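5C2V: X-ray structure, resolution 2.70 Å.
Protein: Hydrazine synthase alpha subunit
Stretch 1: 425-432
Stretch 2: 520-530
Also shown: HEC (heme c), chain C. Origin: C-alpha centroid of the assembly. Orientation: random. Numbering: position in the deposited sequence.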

# COMPACT_ATOMS: atom_id res chain seq x y z
N PRO D 425 -18.16 20.77 -36.24
CA PRO D 425 -18.81 21.17 -34.98
C PRO D 425 -17.80 21.43 -33.87
O PRO D 425 -18.03 22.29 -33.02
N HIS D 426 -16.70 20.70 -33.89
CA HIS D 426 -15.66 20.83 -32.87
C HIS D 426 -14.31 20.43 -33.45
O HIS D 426 -14.24 19.66 -34.41
N SER D 427 -13.23 20.97 -32.88
CA SER D 427 -11.89 20.57 -33.28
C SER D 427 -11.68 19.09 -32.96
O SER D 427 -12.20 18.59 -31.97
N TRP D 428 -10.92 18.40 -33.80
CA TRP D 428 -10.73 16.96 -33.61
C TRP D 428 -9.30 16.50 -33.91
O TRP D 428 -8.51 17.22 -34.51
N GLY D 429 -9.00 15.28 -33.47
CA GLY D 429 -7.67 14.71 -33.60
C GLY D 429 -7.74 13.19 -33.58
O GLY D 429 -8.83 12.63 -33.63
N THR D 430 -6.60 12.52 -33.52
CA THR D 430 -6.59 11.06 -33.58
C THR D 430 -5.70 10.38 -32.54
O THR D 430 -4.81 11.00 -31.95
N TRP D 431 -5.95 9.10 -32.30
CA TRP D 431 -5.01 8.32 -31.50
C TRP D 431 -5.02 6.85 -31.91
O TRP D 431 -6.03 6.33 -32.39
N ILE D 432 -3.87 6.20 -31.72
CA ILE D 432 -3.69 4.82 -32.14
C ILE D 432 -2.82 4.02 -31.15
O ILE D 432 -1.76 4.49 -30.70
N SER D 520 -10.52 8.67 -34.68
CA SER D 520 -10.63 10.12 -34.67
C SER D 520 -11.68 10.52 -33.64
O SER D 520 -12.70 9.85 -33.50
N GLN D 521 -11.42 11.61 -32.92
CA GLN D 521 -12.30 12.02 -31.84
C GLN D 521 -12.12 13.49 -31.48
O GLN D 521 -11.33 14.19 -32.11
N LEU D 522 -12.84 13.93 -30.46
CA LEU D 522 -12.77 15.31 -29.99
C LEU D 522 -11.37 15.68 -29.51
O LEU D 522 -10.60 14.82 -29.07
N SER D 523 -11.03 16.96 -29.61
CA SER D 523 -9.73 17.45 -29.16
C SER D 523 -9.93 18.60 -28.18
O SER D 523 -11.02 19.16 -28.08
N ASP D 524 -8.86 18.93 -27.44
CA ASP D 524 -8.90 19.95 -26.39
C ASP D 524 -9.90 19.60 -25.29
O ASP D 524 -10.42 20.49 -24.61
N VAL D 525 -10.17 18.31 -25.12
CA VAL D 525 -11.05 17.84 -24.05
C VAL D 525 -10.42 16.65 -23.34
O VAL D 525 -9.77 15.82 -23.97
N PRO D 526 -10.61 16.56 -22.01
CA PRO D 526 -10.05 15.44 -21.25
C PRO D 526 -10.77 14.12 -21.54
O PRO D 526 -12.00 14.10 -21.62
N TYR D 527 -10.02 13.03 -21.68
CA TYR D 527 -10.61 11.74 -22.00
C TYR D 527 -9.71 10.57 -21.60
O TYR D 527 -8.52 10.75 -21.34
N TYR D 528 -10.29 9.38 -21.54
CA TYR D 528 -9.51 8.15 -21.36
C TYR D 528 -10.21 6.98 -22.05
O TYR D 528 -11.29 7.13 -22.63
N MET D 529 -9.60 5.80 -21.98
CA MET D 529 -10.06 4.65 -22.76
C MET D 529 -10.22 3.37 -21.95
O MET D 529 -9.63 3.23 -20.87
N GLN D 530 -11.03 2.46 -22.47
CA GLN D 530 -11.23 1.14 -21.85
C GLN D 530 -11.24 0.04 -22.91
O GLN D 530 -12.04 0.09 -23.85

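Trp 431 has the most surface covered by the other stretch, 105 of the 614 Å² buried in total (both sides summed). Its CA-to-CB bond points toward stretch 2, and chi1 of 68° (p) with chi2 of -96° places the indole against three partners. At the ring edge, Trp 431 NE1 donates to Gln 521 OE1 (2.9 Å, angle 135°). Over one face lies Met 529 SD, 4.3 Å from the Trp 431 six-membered ring centroid and 16° off its normal. The Tyr 527 ring is tilted 29° from the Trp 431 five-membered ring, centroids 5.5 Å apart; the two barely overlap. Heme c adjoins this cluster: its CBB is 3.6 Å from Trp 431 CE3, and its CHC is 3.5 Å from Met 529 SD.

Gln 521 reaches the indole with chi1 65° (p), chi2 169° (t) and chi3 53°, while Gly 429 N donates to Gln 521 O and Gln 521 N to Gly 429 O, each 2.9 Å.

The CA-to-CB bond of His 426 (chi1 t) also points toward stretch 2. His 426 CB packs 3.7 Å from Leu 522 CD2, and His 426 CE1 lies 3.1 Å from Ser 523 O, near the ring plane. His 426 ND1 donates to Ser 427 O (2.9 Å, 178°), which also accepts from Ser 523 N (3.1 Å). Ser 427 OG donates to Ser 523 OG at 2.8 Å, both serines p.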

# COMPACT_ATOMS: atom_id res chain seq x y z
CB PRO D 425 -19.69 19.96 -34.64
CG PRO D 425 -19.90 19.26 -35.94
CD PRO D 425 -18.63 19.46 -36.71
CB HIS D 426 -15.99 19.97 -31.65
CG HIS D 426 -15.28 20.38 -30.40
ND1 HIS D 426 -13.95 20.09 -30.17
CD2 HIS D 426 -15.71 21.05 -29.30
CE1 HIS D 426 -13.60 20.57 -28.99
NE2 HIS D 426 -14.65 21.16 -28.45
CB SER D 427 -10.84 21.43 -32.57
OG SER D 427 -10.99 21.35 -31.16
CB TRP D 428 -11.73 16.18 -34.46
CG TRP D 428 -11.67 16.46 -35.93
CD1 TRP D 428 -12.20 17.53 -36.58
CD2 TRP D 428 -11.07 15.64 -36.94
NE1 TRP D 428 -11.96 17.44 -37.93
CE2 TRP D 428 -11.26 16.28 -38.17
CE3 TRP D 428 -10.38 14.42 -36.91
CZ2 TRP D 428 -10.79 15.76 -39.37
CZ3 TRP D 428 -9.91 13.90 -38.10
CH2 TRP D 428 -10.12 14.57 -39.32
CB THR D 430 -6.13 10.56 -34.97
OG1 THR D 430 -4.85 11.12 -35.28
CG2 THR D 430 -7.13 10.96 -36.05
CB TRP D 431 -5.29 8.47 -30.00
CG TRP D 431 -6.57 7.85 -29.51
CD1 TRP D 431 -7.76 8.47 -29.34
CD2 TRP D 431 -6.76 6.48 -29.12
NE1 TRP D 431 -8.70 7.58 -28.86
CE2 TRP D 431 -8.11 6.36 -28.72
CE3 TRP D 431 -5.93 5.36 -29.07
CZ2 TRP D 431 -8.64 5.15 -28.28
CZ3 TRP D 431 -6.47 4.16 -28.63
CH2 TRP D 431 -7.81 4.06 -28.24
CB ILE D 432 -3.06 4.75 -33.55
CG1 ILE D 432 -2.68 3.32 -33.92
CG2 ILE D 432 -1.85 5.67 -33.65
CD1 ILE D 432 -2.11 3.18 -35.31
CB SER D 520 -11.00 10.65 -36.05
OG SER D 520 -10.10 10.19 -37.04
CB GLN D 521 -12.04 11.16 -30.60
CG GLN D 521 -10.65 11.35 -30.03
CD GLN D 521 -10.49 10.72 -28.67
OE1 GLN D 521 -10.77 9.54 -28.48
NE2 GLN D 521 -10.05 11.52 -27.70
CB LEU D 522 -13.77 15.54 -28.85
CG LEU D 522 -15.26 15.44 -29.17
CD1 LEU D 522 -16.05 15.17 -27.90
CD2 LEU D 522 -15.74 16.72 -29.83
CB SER D 523 -8.88 17.89 -30.34
OG SER D 523 -9.42 19.03 -30.98
CB ASP D 524 -9.22 21.32 -26.98
CG ASP D 524 -8.08 21.89 -27.80
OD1 ASP D 524 -6.91 21.57 -27.51
OD2 ASP D 524 -8.36 22.68 -28.74
CB VAL D 525 -12.45 17.46 -24.58
CG1 VAL D 525 -13.17 18.68 -25.14
CG2 VAL D 525 -12.35 16.37 -25.64
CB PRO D 526 -10.26 15.87 -19.79
CG PRO D 526 -11.44 16.78 -19.85
CD PRO D 526 -11.33 17.51 -21.15
CB TYR D 527 -10.93 11.65 -23.50
CG TYR D 527 -9.72 11.35 -24.37
CD1 TYR D 527 -8.87 12.37 -24.78
CD2 TYR D 527 -9.45 10.06 -24.79
CE1 TYR D 527 -7.77 12.10 -25.57
CE2 TYR D 527 -8.35 9.78 -25.59
CZ TYR D 527 -7.52 10.81 -25.98
OH TYR D 527 -6.42 10.55 -26.77
CB TYR D 528 -9.27 7.86 -19.88
CG TYR D 528 -10.52 7.59 -19.07
CD1 TYR D 528 -10.98 6.30 -18.86
CD2 TYR D 528 -11.24 8.64 -18.50
CE1 TYR D 528 -12.11 6.05 -18.12
CE2 TYR D 528 -12.38 8.40 -17.76
CZ TYR D 528 -12.81 7.11 -17.57
OH TYR D 528 -13.94 6.86 -16.82
CB MET D 529 -9.08 4.40 -23.91
CG MET D 529 -7.65 4.16 -23.46
SD MET D 529 -6.45 5.07 -24.44
CE MET D 529 -6.91 6.75 -24.04
CB GLN D 530 -12.54 1.11 -21.06
CG GLN D 530 -12.56 1.94 -19.80
CD GLN D 530 -13.88 1.86 -19.08
OE1 GLN D 530 -14.93 1.68 -19.70
NE2 GLN D 530 -13.85 1.98 -17.76
FE HEC C . -2.18 4.66 -20.91
CHA HEC C . -1.60 5.53 -17.61
CHB HEC C . -0.88 7.67 -21.91
CHC HEC C . -3.12 4.00 -24.16
CHD HEC C . -3.68 1.75 -19.90
NA HEC C . -1.39 6.29 -19.94
C1A HEC C . -1.25 6.45 -18.58
C2A HEC C . -0.66 7.75 -18.33
C3A HEC C . -0.46 8.34 -19.51
C4A HEC C . -0.92 7.44 -20.55
CMA HEC C . 0.14 9.75 -19.74
CAA HEC C . -0.33 8.33 -16.94
CBA HEC C . 1.15 8.14 -16.63
CGA HEC C . 1.48 6.68 -16.45
O1A HEC C . 2.46 6.20 -17.06
O2A HEC C . 0.76 5.99 -15.68
NB HEC C . -2.15 5.72 -22.70
C1B HEC C . -1.32 6.81 -22.89
C2B HEC C . -0.99 6.88 -24.30
C3B HEC C . -1.60 5.87 -24.92
C4B HEC C . -2.35 5.12 -23.93
CMB HEC C . -0.09 7.94 -24.97
CAB HEC C . -1.51 5.57 -26.44
CBB HEC C . -2.89 5.79 -27.10
NC HEC C . -3.17 3.13 -21.87
C1C HEC C . -3.54 3.10 -23.20
C2C HEC C . -4.35 1.92 -23.42
C3C HEC C . -4.59 1.37 -22.23
C4C HEC C . -3.80 2.07 -21.24
CMC HEC C . -5.09 1.58 -24.73
CAC HEC C . -5.46 0.12 -21.98
CBC HEC C . -6.71 0.51 -21.15
ND HEC C . -2.59 3.78 -19.05
C1D HEC C . -3.20 2.55 -18.89
C2D HEC C . -3.26 2.22 -17.48
C3D HEC C . -2.60 3.41 -16.77
C4D HEC C . -2.22 4.32 -17.82
CMD HEC C . -3.86 0.95 -16.85
CAD HEC C . -2.40 3.60 -15.25
CBD HEC C . -3.76 3.74 -14.59
CGD HEC C . -3.58 3.90 -13.10
O1D HEC C . -4.60 3.83 -12.38
O2D HEC C . -2.42 4.08 -12.65